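Local coordinates for protein peptidase M28 (PDB 3IIB) that probably hydrolyses dipeptides or trims peptides from the carboxyl end as a zinc-dependent exopeptidase of family M28, at residues T246-I251 with E292-V297; L58-V63 with V238-K243; I131-A136 with G168-S173; A108-F113 with K217-S222; N369-G374 with S389-G394. One frame throughout, in Å; residues are numbered along the deposited sequence. Where two conformers were deposited one is given.

Contact 1 of 5, residues T246-I251 with E292-V297; sequences TKADEI and ERTIRV
Glu250 and Arg293 carry the polar half of this contact, their side chains slanting across one another. The arginine comes side-on, with NE and NH2 both directed at the single oxygen OE1, and NE lies 2.8 Å from Glu250 OE1 in a nearly straight bond. That oxygen sits in the guanidinium plane of Arg293, whereas the carboxylate is turned 52° from it, so NE meets OE1 from above the carboxylate plane. Lys247 runs beside Arg293 and points the same way, its chain extended beyond CG, and its CD rests over one guanidinium face. This leaves two like charges near each other, Lys247 NZ being 3.5 Å from Arg293 NH2. A water bonded to NZ, to NH2 and to Glu250 OE2 probably eases the repulsion, and a second water links NZ to Glu292 OE1.

The segments lie on neighbouring parallel strands, 247-257 and 293-300, of a beta-alpha-beta unit with helix 267-285 as the crossover, within the M28 peptidase domain. The bridge between Ile251 and Thr294 marks the pairing, and Thr294 N bonds Glu250 O at 2.9 Å. Before it, residues 247-250 make a type I turn. Thr294 suits this junction because OG1, beside its own backbone N (chi1 -64°), reaches Ala248 O at 2.6 Å, in the carbonyl plane and on a lone pair.

On the face of Ile251 and Thr294 an aliphatic chain covers a charged group. In one of its two conformers Ile251 lies over one face of the Arg296 guanidinium, which Glu320 holds by a salt bridge.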
# COMPACT_ATOMS: atom_id res chain seq x y z
N THR A 246 28.52 16.74 -37.83
CA THR A 246 29.41 17.89 -37.98
C THR A 246 30.01 18.37 -36.65
O THR A 246 31.06 19.04 -36.64
CB THR A 246 28.68 19.04 -38.66
OG1 THR A 246 27.53 19.40 -37.87
CG2 THR A 246 28.26 18.63 -40.11
N LYS A 247 29.39 17.99 -35.54
CA LYS A 247 29.86 18.38 -34.22
C LYS A 247 29.94 17.16 -33.30
O LYS A 247 29.63 17.25 -32.10
CB LYS A 247 28.96 19.47 -33.62
CG LYS A 247 28.99 20.78 -34.37
CD LYS A 247 28.21 21.86 -33.63
CE LYS A 247 28.31 23.20 -34.32
NZ LYS A 247 27.76 24.29 -33.48
N ALA A 248 30.41 16.04 -33.85
CA ALA A 248 30.35 14.75 -33.18
C ALA A 248 31.20 14.74 -31.91
O ALA A 248 30.97 13.94 -31.03
CB ALA A 248 30.77 13.61 -34.12
N ASP A 249 32.20 15.61 -31.85
CA ASP A 249 33.07 15.74 -30.65
C ASP A 249 32.37 16.40 -29.46
O ASP A 249 32.87 16.37 -28.33
CB ASP A 249 34.37 16.52 -30.97
CG ASP A 249 34.12 17.91 -31.49
OD1 ASP A 249 33.18 18.12 -32.27
OD2 ASP A 249 34.91 18.84 -31.15
N GLU A 250 31.22 17.00 -29.70
CA GLU A 250 30.43 17.59 -28.66
C GLU A 250 29.30 16.64 -28.25
O GLU A 250 28.77 15.92 -29.08
CB GLU A 250 29.82 18.90 -29.13
CG GLU A 250 30.86 19.89 -29.55
CD GLU A 250 30.29 21.23 -29.95
OE1 GLU A 250 29.35 21.72 -29.29
OE2 GLU A 250 30.82 21.81 -30.93
N ILE A 251 29.00 16.64 -26.96
CA ILE A 251 28.11 15.67 -26.35
C ILE A 251 26.89 16.33 -25.71
O ILE A 251 27.04 17.27 -24.93
CB ILE A 251 28.83 14.88 -25.25
CG1 ILE A 251 29.97 14.06 -25.85
CG2 ILE A 251 27.85 13.99 -24.50
CD1 ILE A 251 31.18 14.06 -24.98
N GLU A 292 23.82 16.94 -35.18
CA GLU A 292 25.15 17.51 -35.28
C GLU A 292 26.05 17.00 -34.17
O GLU A 292 27.20 16.55 -34.41
CB GLU A 292 25.09 19.02 -35.30
CG GLU A 292 24.38 19.52 -36.56
CD GLU A 292 24.23 21.04 -36.60
OE1 GLU A 292 24.68 21.69 -35.66
OE2 GLU A 292 23.64 21.57 -37.57
N ARG A 293 25.57 17.09 -32.94
CA ARG A 293 26.34 16.58 -31.78
C ARG A 293 26.06 15.12 -31.52
O ARG A 293 25.01 14.62 -31.87
CB ARG A 293 26.01 17.37 -30.51
CG ARG A 293 26.29 18.86 -30.61
CD ARG A 293 26.11 19.65 -29.31
NE ARG A 293 26.65 20.98 -29.54
CZ ARG A 293 25.97 22.01 -30.05
NH1 ARG A 293 24.65 21.94 -30.23
NH2 ARG A 293 26.61 23.15 -30.35
N THR A 294 26.99 14.47 -30.82
CA THR A 294 26.75 13.13 -30.31
C THR A 294 25.74 13.21 -29.16
O THR A 294 25.82 14.12 -28.34
CB THR A 294 28.05 12.51 -29.86
OG1 THR A 294 28.89 12.36 -31.02
CG2 THR A 294 27.80 11.16 -29.15
N ILE A 295 24.76 12.31 -29.14
CA ILE A 295 23.85 12.19 -28.00
C ILE A 295 24.26 10.98 -27.20
O ILE A 295 24.30 9.86 -27.70
CB ILE A 295 22.40 12.08 -28.44
CG1 ILE A 295 21.99 13.39 -29.13
CG2 ILE A 295 21.45 11.73 -27.27
CD1 ILE A 295 20.70 13.28 -30.05
N ARG A 296 24.56 11.20 -25.93
CA ARG A 296 25.05 10.15 -25.07
C ARG A 296 24.02 9.86 -23.96
O ARG A 296 23.68 10.75 -23.16
CB ARG A 296 26.41 10.55 -24.47
CG ARG A 296 26.99 9.45 -23.55
CD ARG A 296 28.34 9.81 -22.99
NE ARG A 296 29.35 9.81 -24.04
CZ ARG A 296 30.56 10.38 -23.95
NH1 ARG A 296 30.93 11.04 -22.83
NH2 ARG A 296 31.40 10.29 -24.96
N VAL A 297 23.51 8.61 -23.94
CA VAL A 297 22.65 8.13 -22.88
C VAL A 297 23.55 7.57 -21.80
O VAL A 297 24.38 6.71 -22.08
CB VAL A 297 21.66 7.04 -23.37
CG1 VAL A 297 20.90 6.40 -22.19
CG2 VAL A 297 20.64 7.64 -24.36
O HOH W 1 29.55 24.15 -31.41
O HOH W 2 25.28 23.31 -33.78

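Contact 2 of 5, residues L58-V63 with V238-K243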
# COMPACT_ATOMS: atom_id res chain seq x y z
N LEU A 58 18.75 -2.22 -29.46
CA LEU A 58 18.14 -1.06 -30.06
C LEU A 58 19.01 -0.42 -31.14
O LEU A 58 18.59 0.54 -31.79
CB LEU A 58 17.80 -0.03 -28.97
CG LEU A 58 16.74 -0.51 -27.98
CD1 LEU A 58 16.65 0.42 -26.77
CD2 LEU A 58 15.40 -0.62 -28.71
N GLY A 59 20.22 -0.92 -31.36
CA GLY A 59 21.01 -0.46 -32.49
C GLY A 59 21.84 0.79 -32.29
O GLY A 59 22.25 1.41 -33.26
N PHE A 60 22.11 1.17 -31.04
CA PHE A 60 22.92 2.36 -30.79
C PHE A 60 24.28 2.22 -31.42
O PHE A 60 24.79 1.12 -31.62
CB PHE A 60 23.01 2.73 -29.31
CG PHE A 60 21.72 3.31 -28.76
CD1 PHE A 60 21.35 4.59 -29.09
CD2 PHE A 60 20.85 2.56 -28.02
CE1 PHE A 60 20.15 5.11 -28.64
CE2 PHE A 60 19.64 3.07 -27.56
CZ PHE A 60 19.29 4.32 -27.85
N ASP A 61 24.87 3.35 -31.77
CA ASP A 61 26.14 3.35 -32.49
C ASP A 61 27.32 2.88 -31.63
O ASP A 61 28.19 2.15 -32.13
CB ASP A 61 26.41 4.71 -33.06
CG ASP A 61 25.40 5.11 -34.12
OD1 ASP A 61 25.32 4.37 -35.10
OD2 ASP A 61 24.67 6.12 -33.99
N ARG A 62 27.32 3.24 -30.36
CA ARG A 62 28.25 2.66 -29.38
C ARG A 62 27.48 2.31 -28.14
O ARG A 62 26.51 2.99 -27.76
CB ARG A 62 29.36 3.66 -29.01
CG ARG A 62 30.26 4.03 -30.18
CD ARG A 62 31.37 5.04 -29.76
NE ARG A 62 32.23 4.52 -28.69
CZ ARG A 62 32.82 5.27 -27.75
NH1 ARG A 62 32.61 6.59 -27.67
NH2 ARG A 62 33.59 4.67 -26.83
N VAL A 63 27.89 1.21 -27.52
CA VAL A 63 27.34 0.76 -26.26
C VAL A 63 28.50 0.22 -25.47
O VAL A 63 29.22 -0.68 -25.94
CB VAL A 63 26.22 -0.37 -26.44
CG1 VAL A 63 25.74 -0.89 -25.07
CG2 VAL A 63 25.03 0.11 -27.29
N VAL A 238 26.55 2.60 -17.60
CA VAL A 238 26.29 1.98 -18.88
C VAL A 238 25.94 3.07 -19.85
O VAL A 238 25.07 3.94 -19.55
CB VAL A 238 25.15 0.94 -18.77
CG1 VAL A 238 24.72 0.39 -20.16
CG2 VAL A 238 25.54 -0.19 -17.82
N ILE A 239 26.62 3.07 -21.00
CA ILE A 239 26.57 4.21 -21.90
C ILE A 239 26.20 3.75 -23.30
O ILE A 239 26.71 2.71 -23.81
CB ILE A 239 27.90 4.96 -21.89
CG1 ILE A 239 28.19 5.54 -20.47
CG2 ILE A 239 27.89 6.06 -23.01
CD1 ILE A 239 29.61 6.07 -20.26
N ALA A 240 25.32 4.53 -23.92
CA ALA A 240 25.02 4.38 -25.36
C ALA A 240 25.06 5.70 -26.05
O ALA A 240 24.76 6.76 -25.47
CB ALA A 240 23.66 3.75 -25.58
N GLU A 241 25.40 5.64 -27.34
CA GLU A 241 25.51 6.85 -28.13
C GLU A 241 24.79 6.74 -29.46
O GLU A 241 24.78 5.70 -30.10
CB GLU A 241 27.00 7.21 -28.36
CG GLU A 241 27.74 7.59 -27.10
CD GLU A 241 29.23 7.80 -27.25
OE1 GLU A 241 29.76 7.71 -28.38
OE2 GLU A 241 29.86 8.09 -26.22
N VAL A 242 24.13 7.85 -29.80
CA VAL A 242 23.72 8.18 -31.14
C VAL A 242 24.83 9.03 -31.75
O VAL A 242 25.10 10.14 -31.30
CB VAL A 242 22.41 8.98 -31.15
CG1 VAL A 242 22.01 9.34 -32.61
CG2 VAL A 242 21.27 8.19 -30.43
N LYS A 243 25.50 8.53 -32.78
CA LYS A 243 26.66 9.18 -33.33
C LYS A 243 26.28 10.54 -33.94
O LYS A 243 25.25 10.66 -34.62
CB LYS A 243 27.31 8.26 -34.40
CG LYS A 243 28.59 8.79 -34.99
CD LYS A 243 29.44 7.73 -35.72
CE LYS A 243 28.88 7.33 -37.05
NZ LYS A 243 29.90 6.50 -37.80
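Phe60 lays one face of its ring over the methyl of Ala240, a CH-pi contact in which Ala240 CB stands 4.2 Å from the ring centroid and 28° off the normal. A methyl is small enough to let the ring come down this close to the strand. At the ring edge, in its plane, Val242 CG2 meets CE1 of Phe60 at 3.7 Å. Helices 42-57 and 267-285 supply further neighbours of the ring, through Leu55 and Ala281.

Asp61 works in the opposite manner, through its polar tip. At the end of the partner strand its OD2 takes the N-H of Lys243 at 2.8 Å along an almost perfectly straight line (177°), on the anti side and somewhat out of the carboxylate plane. The side chains of Asp61 and Lys243 cross at about a right angle.

Arg62 and Glu241 lie side by side and point the same way, forming a salt bridge of 3.1 Å between Arg62 NH1 and Glu241 OE1. The guanidinium and carboxylate planes are nearly perpendicular, 84° apart, and OE1 is approached on its syn side but well out of the carboxylate plane, in a bent bond. OE2 of Glu241 is held by Tyr64, and also by Arg296, which would favour the charged form of the carboxylate.

Between the backbones, Glu241 N bonds Arg62 O at 2.9 Å, and Asp61 N bonds Glu241 O. Asp61 and Arg62 thus both face Glu241, a classic beta bulge, where the chain, having left helix 42-57 through a Schellman motif at Gly59, begins its antiparallel pairing with strand 220-242 in the mixed sheet.

Contact 3 of 5, residues I131-A136 with G168-S173; sequences IAFIDA and GIIIRS
The Phe133 ring meets the neighbouring strand through its edge: Ile170 O lies in the ring plane, 3.6 Å from Phe133 CD1, and Arg172 N is near CE1. The methyl CD1 of Ile170 approaches the same CD1 of Phe133 at 3.9 Å. Phe133 CG is anti to its backbone N (chi1 167°), and the side chain crosses Ile170 obliquely on the face of the sheet shared with Ile131, where Ile209 of helix 203-213 also packs. On this face Gly168, lacking a side chain, leaves room for Ile131 CG1.

The other flat group, the guanidinium of Arg172, has Asp135 at its edge. NE and NH2 each lie 2.9 Å from Asp135 OD1, and NE also bonds the backbone oxygen of Asp135. The carboxylate is turned 59° from the guanidinium: NH2 meets OD1 on its syn side and NE from above its plane. This buried pair is knitted into a charge network, since Arg112 takes Asp135 OD2 and Asp207 takes Arg172 NH2.

The opposite face is aliphatic. Ile134 CD1 touches Ile169 CD1 at 3.8 Å, and Ala132, Ile169 and Ile171 pack against helix 145-163.

Regular backbone bonds join the strands, with Ile170 N reaching Ala132 O at 2.9 Å and Arg172 N reaching Ile134 O at the same distance. Two parallel strands, 19° apart in direction and joined by helix 145-163, form a beta-alpha-beta unit.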
# COMPACT_ATOMS: atom_id res chain seq x y z
N ILE A 131 15.35 4.69 22.43
CA ILE A 131 15.33 4.76 20.98
C ILE A 131 14.71 6.10 20.58
O ILE A 131 13.62 6.44 21.06
CB ILE A 131 14.52 3.59 20.41
CG1 ILE A 131 15.35 2.28 20.50
CG2 ILE A 131 14.09 3.84 18.92
CD1 ILE A 131 14.57 0.99 20.15
N ALA A 132 15.38 6.84 19.71
CA ALA A 132 14.81 8.09 19.19
C ALA A 132 13.74 7.76 18.17
O ALA A 132 13.90 6.81 17.42
CB ALA A 132 15.91 8.98 18.55
N PHE A 133 12.68 8.57 18.14
CA PHE A 133 11.62 8.49 17.12
C PHE A 133 11.44 9.89 16.52
O PHE A 133 10.96 10.80 17.18
CB PHE A 133 10.33 7.92 17.76
CG PHE A 133 9.07 8.05 16.93
CD1 PHE A 133 9.06 7.75 15.55
CD2 PHE A 133 7.90 8.52 17.52
CE1 PHE A 133 7.89 7.92 14.80
CE2 PHE A 133 6.74 8.65 16.79
CZ PHE A 133 6.73 8.38 15.43
N ILE A 134 11.85 10.07 15.26
CA ILE A 134 11.59 11.29 14.54
C ILE A 134 10.28 11.13 13.79
O ILE A 134 10.14 10.20 12.98
CB ILE A 134 12.70 11.63 13.50
CG1 ILE A 134 14.06 11.84 14.17
CG2 ILE A 134 12.25 12.87 12.62
CD1 ILE A 134 15.28 12.07 13.20
N ASP A 135 9.31 12.01 14.08
CA ASP A 135 7.96 11.87 13.58
C ASP A 135 7.62 12.79 12.39
O ASP A 135 6.47 12.79 11.94
CB ASP A 135 6.96 12.12 14.70
CG ASP A 135 5.52 11.86 14.29
OD1 ASP A 135 5.22 10.78 13.72
OD2 ASP A 135 4.68 12.74 14.56
N ALA A 136 8.58 13.53 11.86
CA ALA A 136 8.25 14.53 10.85
C ALA A 136 7.47 13.94 9.66
O ALA A 136 7.92 13.02 9.05
CB ALA A 136 9.51 15.21 10.32
N GLY A 168 19.21 3.28 19.36
CA GLY A 168 18.58 3.05 18.07
C GLY A 168 17.74 4.23 17.64
O GLY A 168 17.45 5.12 18.43
N ILE A 169 17.30 4.22 16.36
CA ILE A 169 16.38 5.24 15.89
C ILE A 169 15.33 4.58 15.00
O ILE A 169 15.62 3.66 14.22
CB ILE A 169 17.08 6.37 15.17
CG1 ILE A 169 16.09 7.41 14.66
CG2 ILE A 169 17.95 5.88 13.98
CD1 ILE A 169 16.80 8.69 14.19
N ILE A 170 14.08 5.00 15.21
CA ILE A 170 13.04 4.78 14.21
C ILE A 170 12.58 6.12 13.70
O ILE A 170 12.47 7.07 14.47
CB ILE A 170 11.82 3.97 14.75
CG1 ILE A 170 11.32 4.53 16.07
CG2 ILE A 170 12.18 2.43 14.88
CD1 ILE A 170 9.84 4.07 16.46
N ILE A 171 12.25 6.17 12.41
CA ILE A 171 11.67 7.37 11.84
C ILE A 171 10.31 7.08 11.19
O ILE A 171 10.05 5.98 10.67
CB ILE A 171 12.61 8.07 10.81
CG1 ILE A 171 12.77 7.26 9.50
CG2 ILE A 171 13.94 8.46 11.49
CD1 ILE A 171 13.56 8.04 8.40
N ARG A 172 9.43 8.07 11.20
CA ARG A 172 8.33 8.07 10.27
C ARG A 172 8.89 8.12 8.86
O ARG A 172 9.67 9.01 8.52
CB ARG A 172 7.41 9.28 10.47
CG ARG A 172 6.25 9.38 9.45
CD ARG A 172 5.44 10.67 9.64
NE ARG A 172 4.66 10.66 10.87
CZ ARG A 172 3.42 10.18 10.98
NH1 ARG A 172 2.77 9.69 9.91
NH2 ARG A 172 2.81 10.23 12.16
N SER A 173 8.48 7.14 8.06
CA SER A 173 8.90 7.03 6.67
C SER A 173 8.81 8.37 5.98
O SER A 173 7.82 9.12 6.17
CB SER A 173 8.04 6.02 5.93
OG SER A 173 8.45 4.69 6.23
O HOH W 3 10.38 11.61 9.59
O HOH W 4 7.55 11.76 6.65

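Contact 4 of 5, residues A108-F113 with K217-S222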
# COMPACT_ATOMS: atom_id res chain seq x y z
N ALA A 108 13.30 -1.12 23.95
CA ALA A 108 13.62 0.15 24.60
C ALA A 108 12.45 1.07 24.56
O ALA A 108 11.63 1.00 23.64
CB ALA A 108 14.81 0.83 23.91
N THR A 109 12.41 1.98 25.53
CA THR A 109 11.47 3.11 25.53
C THR A 109 11.88 4.10 24.46
O THR A 109 13.07 4.35 24.24
CB THR A 109 11.49 3.79 26.90
OG1 THR A 109 11.09 2.81 27.86
CG2 THR A 109 10.56 5.01 26.96
N ILE A 110 10.90 4.66 23.76
CA ILE A 110 11.19 5.68 22.75
C ILE A 110 11.03 7.09 23.29
O ILE A 110 10.39 7.31 24.33
CB ILE A 110 10.32 5.48 21.45
CG1 ILE A 110 8.88 5.83 21.71
CG2 ILE A 110 10.45 4.04 20.90
CD1 ILE A 110 8.06 5.95 20.47
N VAL A 111 11.64 8.05 22.60
CA VAL A 111 11.43 9.47 22.82
C VAL A 111 11.14 10.08 21.46
O VAL A 111 11.91 9.91 20.53
CB VAL A 111 12.64 10.18 23.49
CG1 VAL A 111 12.32 11.69 23.71
CG2 VAL A 111 13.04 9.51 24.78
N ARG A 112 10.03 10.80 21.38
CA ARG A 112 9.56 11.37 20.14
C ARG A 112 10.11 12.79 19.92
O ARG A 112 10.13 13.59 20.84
CB ARG A 112 8.02 11.44 20.13
CG ARG A 112 7.44 11.98 18.84
CD ARG A 112 5.91 12.18 18.94
NE ARG A 112 5.43 12.89 17.76
CZ ARG A 112 5.66 14.19 17.50
NH1 ARG A 112 6.28 14.96 18.39
NH2 ARG A 112 5.23 14.74 16.36
N PHE A 113 10.51 13.06 18.68
CA PHE A 113 10.96 14.38 18.24
C PHE A 113 10.16 14.78 17.01
O PHE A 113 9.87 13.93 16.17
CB PHE A 113 12.47 14.33 17.95
CG PHE A 113 13.28 14.04 19.19
CD1 PHE A 113 13.63 15.07 20.05
CD2 PHE A 113 13.58 12.71 19.56
CE1 PHE A 113 14.30 14.80 21.26
CE2 PHE A 113 14.24 12.45 20.75
CZ PHE A 113 14.61 13.48 21.59
N LYS A 217 1.15 8.04 27.76
CA LYS A 217 1.81 6.78 28.02
C LYS A 217 3.19 6.82 27.38
O LYS A 217 3.38 7.40 26.31
CB LYS A 217 1.01 5.62 27.44
CG LYS A 217 -0.36 5.42 28.06
CD LYS A 217 -0.26 5.14 29.55
CE LYS A 217 -1.53 5.57 30.30
NZ LYS A 217 -2.67 4.69 29.97
N GLU A 218 4.17 6.21 28.04
CA GLU A 218 5.43 5.87 27.37
C GLU A 218 5.26 4.64 26.47
O GLU A 218 4.56 3.70 26.83
CB GLU A 218 6.53 5.62 28.39
CG GLU A 218 6.89 6.92 29.13
CD GLU A 218 8.14 6.83 29.96
OE1 GLU A 218 8.39 5.76 30.54
OE2 GLU A 218 8.86 7.83 30.02
N VAL A 219 5.92 4.67 25.32
CA VAL A 219 5.89 3.58 24.35
C VAL A 219 7.25 2.90 24.35
O VAL A 219 8.33 3.56 24.32
CB VAL A 219 5.55 4.10 22.94
CG1 VAL A 219 5.65 2.99 21.85
CG2 VAL A 219 4.18 4.79 22.98
N VAL A 220 7.18 1.58 24.44
CA VAL A 220 8.33 0.71 24.38
C VAL A 220 8.18 -0.12 23.15
O VAL A 220 7.10 -0.66 22.90
CB VAL A 220 8.34 -0.22 25.64
CG1 VAL A 220 9.51 -1.24 25.59
CG2 VAL A 220 8.33 0.63 26.92
N ILE A 221 9.26 -0.28 22.39
CA ILE A 221 9.23 -1.09 21.17
C ILE A 221 10.29 -2.18 21.24
O ILE A 221 11.24 -2.09 22.02
CB ILE A 221 9.38 -0.24 19.88
CG1 ILE A 221 10.78 0.35 19.71
CG2 ILE A 221 8.31 0.88 19.86
CD1 ILE A 221 10.99 0.97 18.32
N SER A 222 10.08 -3.21 20.43
CA SER A 222 11.09 -4.20 20.06
C SER A 222 11.52 -3.93 18.62
O SER A 222 10.66 -3.64 17.78
CB SER A 222 10.52 -5.60 20.14
OG SER A 222 11.51 -6.56 19.75
O HOH W 5 9.04 3.35 29.57
O HOH W 6 7.70 6.83 25.15
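Ile110 packs alongside Val219, both pointing the same way, with CG1 of Ile110 3.9 Å from CB of Val219. Its other branch, CG2, meets Ile221 CG1 at 3.9 Å, where the two isoleucines cross at about a right angle. This division follows from chi1 (71°), which sets CG1 between the backbone N and carbonyl carbon and CG2 beside the N, sending one branch to each partner. Beta-branched residues suit such a place, being broad close to the backbone.

Thr109 and Val220 form a non-hydrogen-bonded antiparallel pair on the other face, their CA atoms only 4.1 Å apart, and Thr109 OG1 lies 3.6 Å from Val220 CG2.

Behind these side chains stand the backbones. Ala108 and Ile221 exchange two N-H...O bonds of 3.0 Å each, Ala108 N to Ile221 O and Ile221 N to Ala108 O, and Ile110 N reaches Val219 O at 2.9 Å. Bridging stops there; strand segments 108-113 and 220-222 run 119° apart. Farther out, Ile209 and Leu213 of helix 203-213 cover Ile110 and Val219, while strand 131-134 continues the sheet on the far edge of 108-113.

Where the strands diverge, water takes over: one molecule joins Thr109 OG1 to Glu218 OE1, another receives Val219 N and donates to Ile110 O. The chemistry changes from direct backbone bonding with an oily face to a hydrated margin, where threonine and glutamate can bond through solvent.

Contact 5 of 5, residues N369-G374 with S389-G394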
# COMPACT_ATOMS: atom_id res chain seq x y z
N ASN A 369 16.87 30.24 -14.92
CA ASN A 369 18.28 29.96 -15.29
C ASN A 369 19.12 29.63 -14.07
O ASN A 369 20.29 30.00 -13.98
CB ASN A 369 18.90 31.11 -16.10
CG ASN A 369 20.11 30.68 -16.89
OD1 ASN A 369 20.34 29.48 -17.11
ND2 ASN A 369 20.93 31.66 -17.30
N LYS A 370 18.49 28.93 -13.14
CA LYS A 370 19.11 28.54 -11.84
C LYS A 370 18.99 27.04 -11.57
O LYS A 370 19.07 26.61 -10.42
CB LYS A 370 18.47 29.35 -10.71
N ALA A 371 18.80 26.24 -12.62
CA ALA A 371 18.65 24.77 -12.44
C ALA A 371 19.86 24.11 -11.82
O ALA A 371 21.01 24.40 -12.17
CB ALA A 371 18.34 24.10 -13.78
N SER A 372 19.60 23.17 -10.93
CA SER A 372 20.65 22.34 -10.35
C SER A 372 21.04 21.19 -11.27
O SER A 372 22.17 20.72 -11.20
CB SER A 372 20.19 21.77 -9.00
OG SER A 372 19.12 20.86 -9.14
N GLY A 373 20.12 20.75 -12.11
CA GLY A 373 20.23 19.50 -12.81
C GLY A 373 19.87 18.36 -11.86
O GLY A 373 19.92 18.49 -10.63
N GLY A 374 19.52 17.24 -12.45
CA GLY A 374 19.22 16.04 -11.67
C GLY A 374 20.42 15.52 -10.92
O GLY A 374 21.55 15.96 -11.12
N SER A 389 17.04 21.17 -16.01
CA SER A 389 16.16 20.38 -15.15
C SER A 389 14.80 20.40 -15.82
O SER A 389 14.12 21.45 -15.90
CB SER A 389 16.06 20.98 -13.76
OG SER A 389 17.25 20.77 -13.00
N LEU A 390 14.40 19.23 -16.29
CA LEU A 390 13.14 19.05 -16.96
C LEU A 390 12.19 18.59 -15.85
O LEU A 390 12.21 17.43 -15.40
CB LEU A 390 13.29 18.03 -18.10
CG LEU A 390 14.13 18.55 -19.29
CD1 LEU A 390 15.61 18.19 -19.07
CD2 LEU A 390 13.68 17.97 -20.60
N ARG A 391 11.37 19.53 -15.40
CA ARG A 391 10.67 19.38 -14.12
C ARG A 391 9.47 18.46 -14.31
O ARG A 391 8.56 18.79 -15.05
CB ARG A 391 10.18 20.73 -13.66
CG ARG A 391 11.29 21.77 -13.42
CD ARG A 391 12.21 21.38 -12.27
NE ARG A 391 13.18 22.43 -11.97
CZ ARG A 391 14.19 22.32 -11.10
NH1 ARG A 391 14.39 21.17 -10.43
NH2 ARG A 391 15.01 23.35 -10.90
N GLN A 392 9.45 17.33 -13.57
CA GLN A 392 8.34 16.40 -13.59
C GLN A 392 7.38 16.68 -12.46
O GLN A 392 7.82 17.08 -11.39
CB GLN A 392 8.84 14.98 -13.40
CG GLN A 392 9.69 14.46 -14.55
CD GLN A 392 10.12 13.06 -14.33
OE1 GLN A 392 11.17 12.77 -13.68
NE2 GLN A 392 9.31 12.13 -14.82
N ASP A 393 6.10 16.40 -12.70
CA ASP A 393 5.07 16.42 -11.65
C ASP A 393 5.26 15.20 -10.75
O ASP A 393 5.00 14.05 -11.15
CB ASP A 393 3.66 16.44 -12.24
CG ASP A 393 2.57 16.58 -11.17
OD1 ASP A 393 2.72 16.11 -10.03
OD2 ASP A 393 1.54 17.19 -11.50
N GLY A 394 5.76 15.44 -9.54
CA GLY A 394 5.97 14.37 -8.59
C GLY A 394 4.99 14.36 -7.44
O GLY A 394 5.33 13.91 -6.31
O HOH W 7 17.20 23.27 -9.08
O HOH W 8 16.26 20.66 -8.51
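Ser389 meets the loop most closely, its hydroxyl directed at Gly373 and its flank against Ala371. OG lies 3.0 Å from Gly373 N in a weak, bent hydrogen bond (131° at the hydrogen), and the methyl CB of Ala371 is 3.6 Å from the same oxygen. A chi1 of -73° sets OG beside its own backbone N, and from there it accepts from Gly373 N. Gly373 suits its place because its phi is positive, 78°.

Beyond this small buried patch the contact becomes watery. Arg391 comes near the loop through its end, yet NH2 stays 4.2 Å from Ala371 CA, and two waters in the guanidinium plane bridge instead: one accepts from Ser372 N and Arg391 NH2, the other accepts from Arg391 NH1 and, in one conformer of Ser372, donates to its OG. The guanidinium lies face-on over Ser389 CB, 3.5 Å below its centre, while Asp341 of strand 337-343 takes NE.

Gly374 leads toward the zinc site, about 6 Å from the side chain of the zinc ligand Asp331. One weak direct bond and two bridging waters suggest that polar attachment between these two segments is mostly through solvent.

From the N terminus, the chain passes 58-63 before anything closes; its partner is 238-243, with 174 residues between them, so contact 2 spans the largest loop. Contact 4 (108-113 with 217-222) nests inside that loop, and contact 3 (131-136 with 168-173), which closes a beta-alpha-beta unit, inside contact 4, which it touches. The long strand 220-242 takes part in contacts 4 and 2, whose centres are 54 Å apart, and so connects two distant parts of the mixed sheet, on opposite sides of the chain's centre. Contact 1 follows in series, closes a second beta-alpha-beta unit and touches contact 2. Contact 5 closes last, tying a loop near the zinc site to strand 387-392 of the three-stranded sheet.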